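Local coordinates for protein pyridine synthase TbtD (Thermobispora bispora, PDB 5WA4) that probably catalyses the formal [4+2] aza-cycloaddition that builds the pyridine core of the thiopeptide thiomuracin, and binds an N-terminal leader peptide fragment, at residues D142-T147 and L325-L330; T147-Y152 and V250-P255. All blocks are in the same frame, centred on the assembly; numbering follows the deposited sequence.

Interaction 1: D142-T147 and L325-L330; sequences DFYADT and LTRLGL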
loop_
_atom_site.group_PDB
_atom_site.type_symbol
_atom_site.label_atom_id
_atom_site.label_comp_id
_atom_site.label_asym_id
_atom_site.label_seq_id
_atom_site.Cartn_x
_atom_site.Cartn_y
_atom_site.Cartn_z
ATOM N N ASP E 142 4.426 5.455 39.104
ATOM C CA ASP E 142 5.617 5.560 39.940
ATOM C C ASP E 142 6.504 6.670 39.418
ATOM O O ASP E 142 6.999 7.510 40.185
ATOM C CB ASP E 142 6.412 4.249 39.976
ATOM C CG ASP E 142 5.828 3.208 40.937
ATOM O OD1 ASP E 142 4.709 3.408 41.475
ATOM O OD2 ASP E 142 6.499 2.160 41.119
ATOM N N PHE E 143 6.704 6.666 38.103
ATOM C CA PHE E 143 7.541 7.684 37.486
ATOM C C PHE E 143 7.025 9.102 37.764
ATOM O O PHE E 143 7.806 9.997 38.051
ATOM C CB PHE E 143 7.652 7.474 35.971
ATOM C CG PHE E 143 8.233 8.656 35.257
ATOM C CD1 PHE E 143 9.608 8.856 35.236
ATOM C CD2 PHE E 143 7.397 9.606 34.652
ATOM C CE1 PHE E 143 10.161 9.966 34.604
ATOM C CE2 PHE E 143 7.928 10.720 34.022
ATOM C CZ PHE E 143 9.324 10.905 33.995
ATOM N N TYR E 144 5.719 9.302 37.652
ATOM C CA TYR E 144 5.172 10.633 37.786
ATOM C C TYR E 144 5.395 11.100 39.217
ATOM O O TYR E 144 5.862 12.223 39.451
ATOM C CB TYR E 144 3.681 10.673 37.385
ATOM C CG TYR E 144 3.462 10.826 35.886
ATOM C CD1 TYR E 144 4.199 11.739 35.161
ATOM C CD2 TYR E 144 2.528 10.056 35.192
ATOM C CE1 TYR E 144 4.012 11.896 33.800
ATOM C CE2 TYR E 144 2.343 10.205 33.822
ATOM C CZ TYR E 144 3.094 11.135 33.131
ATOM O OH TYR E 144 2.955 11.325 31.760
ATOM N N ALA E 145 5.096 10.220 40.166
ATOM C CA ALA E 145 5.311 10.506 41.579
ATOM C C ALA E 145 6.780 10.827 41.880
ATOM O O ALA E 145 7.099 11.799 42.553
ATOM C CB ALA E 145 4.844 9.330 42.423
ATOM N N ASP E 146 7.685 10.007 41.376
ATOM C CA ASP E 146 9.079 10.185 41.719
ATOM C C ASP E 146 9.634 11.487 41.136
ATOM O O ASP E 146 10.611 12.029 41.662
ATOM C CB ASP E 146 9.899 8.979 41.247
ATOM C CG ASP E 146 9.456 7.687 41.905
ATOM O OD1 ASP E 146 8.844 7.749 42.997
ATOM O OD2 ASP E 146 9.714 6.602 41.333
ATOM N N THR E 147 9.007 11.994 40.072
ATOM C CA THR E 147 9.512 13.178 39.370
ATOM C C THR E 147 8.787 14.489 39.724
ATOM O O THR E 147 9.132 15.559 39.202
ATOM C CB THR E 147 9.451 13.005 37.836
ATOM O OG1 THR E 147 8.183 12.462 37.456
ATOM C CG2 THR E 147 10.550 12.086 37.361
ATOM N N LEU E 325 8.077 16.842 30.259
ATOM C CA LEU E 325 8.072 18.152 29.626
ATOM C C LEU E 325 6.634 18.600 29.307
ATOM O O LEU E 325 6.295 19.757 29.515
ATOM C CB LEU E 325 8.925 18.154 28.352
ATOM C CG LEU E 325 10.349 17.629 28.498
ATOM C CD1 LEU E 325 11.094 17.598 27.175
ATOM C CD2 LEU E 325 11.138 18.397 29.540
ATOM N N THR E 326 5.781 17.701 28.829
ATOM C CA THR E 326 4.377 18.068 28.647
ATOM C C THR E 326 3.759 18.459 30.002
ATOM O O THR E 326 2.875 19.318 30.075
ATOM C CB THR E 326 3.552 16.925 27.962
ATOM O OG1 THR E 326 3.733 16.993 26.543
ATOM C CG2 THR E 326 2.045 17.035 28.268
ATOM N N ARG E 327 4.244 17.862 31.084
ATOM C CA ARG E 327 3.706 18.187 32.406
ATOM C C ARG E 327 4.221 19.566 32.864
ATOM O O ARG E 327 3.608 20.218 33.713
ATOM C CB ARG E 327 4.097 17.114 33.414
ATOM C CG ARG E 327 3.174 16.962 34.581
ATOM C CD ARG E 327 3.748 15.886 35.471
ATOM N NE ARG E 327 3.084 15.790 36.760
ATOM C CZ ARG E 327 3.666 15.277 37.840
ATOM N NH1 ARG E 327 4.916 14.835 37.763
ATOM N NH2 ARG E 327 3.008 15.214 38.992
ATOM N N LEU E 328 5.351 19.992 32.297
ATOM C CA LEU E 328 5.933 21.300 32.594
ATOM C C LEU E 328 5.253 22.436 31.812
ATOM O O LEU E 328 5.438 23.609 32.135
ATOM C CB LEU E 328 7.436 21.316 32.290
ATOM C CG LEU E 328 8.354 20.335 33.022
ATOM C CD1 LEU E 328 9.812 20.597 32.674
ATOM C CD2 LEU E 328 8.148 20.395 34.520
ATOM N N GLY E 329 4.488 22.092 30.781
ATOM C CA GLY E 329 3.818 23.085 29.971
ATOM C C GLY E 329 4.282 23.134 28.524
ATOM O O GLY E 329 3.640 23.783 27.695
ATOM N N LEU E 330 5.389 22.465 28.211
ATOM C CA LEU E 330 5.947 22.439 26.849
ATOM C C LEU E 330 4.920 21.989 25.824
ATOM O O LEU E 330 4.174 21.037 26.049
ATOM C CB LEU E 330 7.169 21.520 26.772
ATOM C CG LEU E 330 8.222 21.950 25.756
ATOM C CD1 LEU E 330 8.909 23.222 26.254
ATOM C CD2 LEU E 330 9.259 20.866 25.517
#
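Arg-327 and the backbone carbonyl of Tyr-144 tie two helices of the lantibiotic-dehydratase C-terminal family fold together, at the point where helix 307-328 ends in a Schellman motif. Gly-329 closes that end with a positive phi; Leu-330 N turns back to Leu-325 O, and Gly-329 N makes a weak bond to Thr-326 O. Two residues before this glycine, Arg-327 starts with CG anti to its own nitrogen (chi1 -154°) and runs extended to NE, long enough to span a gap in which the nearest CA atoms, of Tyr-144 and Arg-327, are 9.4 Å apart. The close part of the contact is buried and consists of little more than this arm. Its CD passes 4.2 Å from CD1 of Tyr-144, with the ring and guanidinium planes 64° apart. OG1 of Thr-147, itself bonded to Phe-143 O, merely neighbours Arg-327 NH1 at the guanidinium edge, 4.0 Å away. Phe-46 adds a cation-pi partner, and NH2 is bonded to Thr-148 OG1. By contrast, the far side of segment 142-147 is looser: Ala-145 and Asp-146 direct their CB atoms away from segment 325-330 and are partly exposed. The single bond between the segments runs from Arg-327 NH1 to Tyr-144 O, 3.3 Å long and bent to 137° at the hydrogen; Thr-147 N reaches that same oxygen from the opposite face of the carbonyl plane.

Interaction 2: T147-Y152 and V250-P255; sequences TTPSVY and VRRLRP
Arg-252 lays the end of its guanidinium against the ring of Pro-149, NH1 coming within 3.5 Å of Pro-149 CG. The two side chains cross at a slant. Ser-150 OG does lie near the guanidinium plane, but at 4.5 Å from Arg-252 NH1 it is a neighbour without a bond. Nearer the root of the same side chain, CD of Arg-252 packs 4.3 Å from CG2 of Thr-147, so that the threonine meets the arginine through its methyl group.

The backbones stand well apart. The segment axes approach no closer than 11.3 Å and run nearly antiparallel, 153° between their N-to-C directions, and the closest CA pair, Thr-147 with Arg-252, is 7.6 Å apart. Arg-252 accordingly makes each of the close contacts from segment 250-255. It leaves its helix with CG anti to the backbone nitrogen (chi1 -178°), then bends at chi3 (-98°), and this turn swings the guanidinium across to Pro-149. No hydrogen bond joins the two segments, and the contact is partly buried, with Pro-149 on the exposed side. The arginine's charge also has a long, weak ion pair with Glu-248 on its own helix.

Pro-149 has no N-H to give, which fits the kink of helix 135-159 at this point. Trp-249 of helix 244-265 extends the packing onto Thr-147 and Ser-150, while Leu-253 rests on Val-317 and Thr-321 of helix 307-328. Thr-148, Val-151 and Tyr-152 instead pack on Phe-46 of strand 44-49, so helix 135-159 is set between helix 244-265 and the antiparallel sheet.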
loop_
_atom_site.group_PDB
_atom_site.type_symbol
_atom_site.label_atom_id
_atom_site.label_comp_id
_atom_site.label_asym_id
_atom_site.label_seq_id
_atom_site.Cartn_x
_atom_site.Cartn_y
_atom_site.Cartn_z
ATOM N N THR E 147 9.007 11.994 40.072
ATOM C CA THR E 147 9.512 13.178 39.370
ATOM C C THR E 147 8.787 14.489 39.724
ATOM O O THR E 147 9.132 15.559 39.202
ATOM C CB THR E 147 9.451 13.005 37.836
ATOM O OG1 THR E 147 8.183 12.462 37.456
ATOM C CG2 THR E 147 10.550 12.086 37.361
ATOM N N THR E 148 7.812 14.420 40.622
ATOM C CA THR E 148 7.109 15.621 41.043
ATOM C C THR E 148 7.987 16.775 41.603
ATOM O O THR E 148 7.768 17.948 41.248
ATOM C CB THR E 148 6.071 15.262 42.060
ATOM O OG1 THR E 148 5.030 14.536 41.400
ATOM C CG2 THR E 148 5.503 16.503 42.674
ATOM N N PRO E 149 8.978 16.469 42.470
ATOM C CA PRO E 149 9.840 17.598 42.857
ATOM C C PRO E 149 10.671 18.131 41.697
ATOM O O PRO E 149 11.218 19.228 41.800
ATOM C CB PRO E 149 10.754 17.002 43.950
ATOM C CG PRO E 149 10.645 15.524 43.800
ATOM C CD PRO E 149 9.262 15.266 43.273
ATOM N N SER E 150 10.779 17.371 40.616
ATOM C CA SER E 150 11.471 17.880 39.440
ATOM C C SER E 150 10.557 18.833 38.673
ATOM O O SER E 150 11.024 19.679 37.888
ATOM C CB SER E 150 11.943 16.740 38.530
ATOM O OG SER E 150 13.229 16.303 38.907
ATOM N N VAL E 151 9.255 18.687 38.905
ATOM C CA VAL E 151 8.291 19.580 38.304
ATOM C C VAL E 151 8.400 20.955 38.960
ATOM O O VAL E 151 8.701 21.941 38.275
ATOM C CB VAL E 151 6.879 19.043 38.421
ATOM C CG1 VAL E 151 5.890 20.042 37.886
ATOM C CG2 VAL E 151 6.771 17.761 37.634
ATOM N N TYR E 152 8.181 21.005 40.277
ATOM C CA TYR E 152 8.251 22.243 41.058
ATOM C C TYR E 152 9.516 23.062 40.782
ATOM O O TYR E 152 9.451 24.256 40.448
ATOM C CB TYR E 152 8.177 21.930 42.538
ATOM C CG TYR E 152 6.949 21.164 42.943
ATOM C CD1 TYR E 152 5.708 21.497 42.436
ATOM C CD2 TYR E 152 7.028 20.100 43.845
ATOM C CE1 TYR E 152 4.571 20.795 42.808
ATOM C CE2 TYR E 152 5.889 19.396 44.231
ATOM C CZ TYR E 152 4.669 19.750 43.703
ATOM O OH TYR E 152 3.532 19.079 44.063
ATOM N N VAL E 250 18.888 12.465 35.761
ATOM C CA VAL E 250 19.508 11.193 35.421
ATOM C C VAL E 250 19.370 10.179 36.558
ATOM O O VAL E 250 18.805 9.097 36.382
ATOM C CB VAL E 250 20.986 11.353 35.093
ATOM C CG1 VAL E 250 21.633 9.974 34.996
ATOM C CG2 VAL E 250 21.164 12.132 33.794
ATOM N N ARG E 251 19.824 10.573 37.741
ATOM C CA ARG E 251 19.878 9.693 38.907
ATOM C C ARG E 251 18.535 9.036 39.262
ATOM O O ARG E 251 18.491 7.962 39.866
ATOM C CB ARG E 251 20.407 10.482 40.105
ATOM C CG ARG E 251 20.586 9.670 41.326
ATOM C CD ARG E 251 20.746 10.515 42.536
ATOM N NE ARG E 251 21.507 11.691 42.204
ATOM C CZ ARG E 251 21.255 12.896 42.698
ATOM N NH1 ARG E 251 20.317 13.064 43.628
ATOM N NH2 ARG E 251 22.008 13.916 42.319
ATOM N N ARG E 252 17.455 9.673 38.840
ATOM C CA ARG E 252 16.087 9.310 39.180
ATOM C C ARG E 252 15.474 8.483 38.052
ATOM O O ARG E 252 14.421 7.857 38.208
ATOM C CB ARG E 252 15.271 10.588 39.414
ATOM C CG ARG E 252 13.827 10.426 39.831
ATOM C CD ARG E 252 13.398 11.672 40.620
ATOM N NE ARG E 252 13.462 11.486 42.076
ATOM C CZ ARG E 252 13.420 12.475 42.968
ATOM N NH1 ARG E 252 13.338 13.737 42.557
ATOM N NH2 ARG E 252 13.473 12.203 44.271
ATOM N N LEU E 253 16.133 8.505 36.900
ATOM C CA LEU E 253 15.628 7.790 35.737
ATOM C C LEU E 253 16.322 6.428 35.620
ATOM O O LEU E 253 15.742 5.493 35.085
ATOM C CB LEU E 253 15.846 8.593 34.452
ATOM C CG LEU E 253 14.672 9.347 33.848
ATOM C CD1 LEU E 253 14.938 9.589 32.378
ATOM C CD2 LEU E 253 13.413 8.565 34.049
ATOM N N ARG E 254 17.559 6.332 36.117
ATOM C CA ARG E 254 18.312 5.085 36.012
ATOM C C ARG E 254 17.558 3.905 36.639
ATOM O O ARG E 254 17.437 2.867 35.998
ATOM C CB ARG E 254 19.706 5.226 36.626
ATOM C CG ARG E 254 20.771 4.597 35.745
ATOM C CD ARG E 254 22.175 4.781 36.292
ATOM N NE ARG E 254 23.023 5.579 35.404
ATOM C CZ ARG E 254 23.472 6.794 35.706
ATOM N NH1 ARG E 254 23.173 7.342 36.891
ATOM N NH2 ARG E 254 24.239 7.457 34.837
ATOM N N PRO E 255 17.013 4.064 37.860
ATOM C CA PRO E 255 16.157 2.974 38.321
ATOM C C PRO E 255 15.037 2.671 37.333
ATOM O O PRO E 255 14.872 1.510 36.989
ATOM C CB PRO E 255 15.579 3.509 39.638
ATOM C CG PRO E 255 16.552 4.478 40.084
ATOM C CD PRO E 255 17.036 5.158 38.842
#

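How the interactions relate
Helix 135-159 is common to both contacts, and Thr-147 belongs to each; their centres lie about 8 Å apart. Along the chain the segments follow in the order 142-147, 147-152, 250-255, 325-330, so interaction 2 is nested within the loop closed by interaction 1. Helices 244-265 and 307-328, successive among the modelled helices but separated by unmodelled residues, both meet this helix. The contacts also touch directly: Phe-143 CE1 packs 3.6 Å from Leu-253 CD2, and Arg-327 NH1 is 3.5 Å from Val-151 CG2. The centre of interaction 1 lies about 4 Å from the centre of the chain, and that of interaction 2 about 11 Å from it.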